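Local structure of D-alanine--D-alanine ligase (Coxiella burnetii, 3TQT) at the interface of chains A and B. The protein joins two D-alanine molecules into D-alanyl-D-alanine at the expense of ATP, supplying the dipeptide for peptidoglycan synthesis. Coordinates in Å, arbitrary orientation; residue numbers count along the deposited sequence, not the author numbering. Chains: chain A/B, D-alanine--D-alanine ligase.

The interface of chains A and B. Residues chain A 14, 110, 115-116, 119; chain B 118, 121-122.
Helix 115-122 of chain A packs against the same helix of chain B, and the loops carrying A:Gln14 and A:Gln110 extend the surface that receives the C-terminal end of the chain B helix. The segments belong to the N-terminal part of an ATP-grasp ligase of the D-alanine--D-alanine ligase family, and the pairing is one patch of a two-fold symmetric interface whose twin has the chains exchanged. The deposited assembly is a dimer, probably the functional one, since dimers are common in this family.

B:Leu122 is the knob of this patch, hiding 83 Å² against chain A. Its CG stands beside the backbone N (chi1 -79°), anti to the carbonyl carbon, which sends the forked tip towards chain A. CD1 goes to the leucines of the facing helix, 3.7 Å from A:Leu119 CD2, and the two side chains meet at about a right angle. The same methyl lies 3.8 Å from CD1 of A:Leu116, whose side chain slants across it. CD2 points towards the loop, reaching the aliphatic CB of A:Gln110 at 3.9 Å, while still brushing A:Leu116. Between the branches, CG rests on the methyl of A:Ala115. A branched, apolar leucine suits this place because its two methyls can touch different neighbours at once.

Small residues permit a close approach of the helices: A:Ala115 CA and B:Gly118 CA are 3.5 Å apart. With no side chain on B:Gly118, the backbones can come this near, and the short A:Ala115 CB fits against the glycine carbonyl O at 3.5 Å.

A:Gln110 pairs an aliphatic stem, packed on B:Leu122, with a polar end. Its chain bends at chi2 (-59°), bringing amide NE2 to 3.6 Å from the backbone O of B:Glu121, too far for a hydrogen bond. The extended A:Gln14 reaches over more loosely with its amide tip, NE2 lying 4.0 Å from the B:Leu122 carbonyl O.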
loop_
_atom_site.group_PDB
_atom_site.type_symbol
_atom_site.label_atom_id
_atom_site.label_comp_id
_atom_site.label_asym_id
_atom_site.label_seq_id
_atom_site.Cartn_x
_atom_site.Cartn_y
_atom_site.Cartn_z
ATOM N N GLN A 14 -15.075 2.160 -8.599
ATOM C CA GLN A 14 -15.486 3.492 -8.199
ATOM C C GLN A 14 -14.283 4.395 -8.425
ATOM O O GLN A 14 -13.490 4.656 -7.519
ATOM C CB GLN A 14 -15.918 3.496 -6.743
ATOM C CG GLN A 14 -16.853 2.361 -6.398
ATOM C CD GLN A 14 -17.380 2.461 -4.988
ATOM O OE1 GLN A 14 -18.272 3.265 -4.703
ATOM N NE2 GLN A 14 -16.829 1.652 -4.091
ATOM N N GLN A 110 -8.871 2.934 -6.036
ATOM C CA GLN A 110 -9.199 1.536 -5.734
ATOM C C GLN A 110 -8.332 0.530 -6.495
ATOM O O GLN A 110 -7.857 -0.455 -5.923
ATOM C CB GLN A 110 -10.694 1.248 -5.968
ATOM C CG GLN A 110 -11.653 2.303 -5.392
ATOM C CD GLN A 110 -11.521 2.496 -3.892
ATOM O OE1 GLN A 110 -10.416 2.566 -3.358
ATOM N NE2 GLN A 110 -12.653 2.597 -3.205
ATOM N N ALA A 115 -5.709 -0.791 -2.949
ATOM C CA ALA A 115 -6.916 -1.314 -2.310
ATOM C C ALA A 115 -7.311 -2.679 -2.873
ATOM O O ALA A 115 -7.465 -3.647 -2.129
ATOM C CB ALA A 115 -8.078 -0.320 -2.422
ATOM N N LEU A 116 -7.464 -2.752 -4.188
ATOM C CA LEU A 116 -7.804 -4.004 -4.855
ATOM C C LEU A 116 -6.720 -5.064 -4.647
ATOM O O LEU A 116 -7.013 -6.231 -4.403
ATOM C CB LEU A 116 -7.998 -3.740 -6.339
ATOM C CG LEU A 116 -9.001 -4.610 -7.081
ATOM C CD1 LEU A 116 -10.340 -4.657 -6.347
ATOM C CD2 LEU A 116 -9.163 -4.047 -8.487
ATOM N N LEU A 119 -7.117 -6.633 -1.190
ATOM C CA LEU A 119 -8.159 -7.651 -1.145
ATOM C C LEU A 119 -7.627 -8.942 -1.740
ATOM O O LEU A 119 -7.842 -10.035 -1.202
ATOM C CB LEU A 119 -9.404 -7.193 -1.909
ATOM C CG LEU A 119 -10.479 -8.270 -2.054
ATOM C CD1 LEU A 119 -10.730 -8.940 -0.708
ATOM C CD2 LEU A 119 -11.765 -7.662 -2.630
ATOM N N GLY B 118 -6.748 -1.841 2.553
ATOM C CA GLY B 118 -7.239 -1.848 1.183
ATOM C C GLY B 118 -8.657 -2.368 1.062
ATOM O O GLY B 118 -9.505 -1.781 0.364
ATOM N N GLU B 121 -10.987 0.094 2.589
ATOM C CA GLU B 121 -11.166 1.186 1.630
ATOM C C GLU B 121 -12.173 0.808 0.552
ATOM O O GLU B 121 -13.079 1.583 0.251
ATOM C CB GLU B 121 -9.838 1.596 0.979
ATOM C CG GLU B 121 -8.849 2.243 1.930
ATOM C CD GLU B 121 -9.193 3.676 2.264
ATOM O OE1 GLU B 121 -10.133 4.237 1.665
ATOM O OE2 GLU B 121 -8.520 4.255 3.130
ATOM N N LEU B 122 -12.018 -0.385 -0.021
ATOM C CA LEU B 122 -12.964 -0.879 -1.025
ATOM C C LEU B 122 -14.393 -0.915 -0.501
ATOM O O LEU B 122 -15.340 -0.769 -1.264
ATOM C CB LEU B 122 -12.594 -2.288 -1.488
ATOM C CG LEU B 122 -11.477 -2.477 -2.503
ATOM C CD1 LEU B 122 -11.188 -3.971 -2.660
ATOM C CD2 LEU B 122 -11.881 -1.850 -3.834
#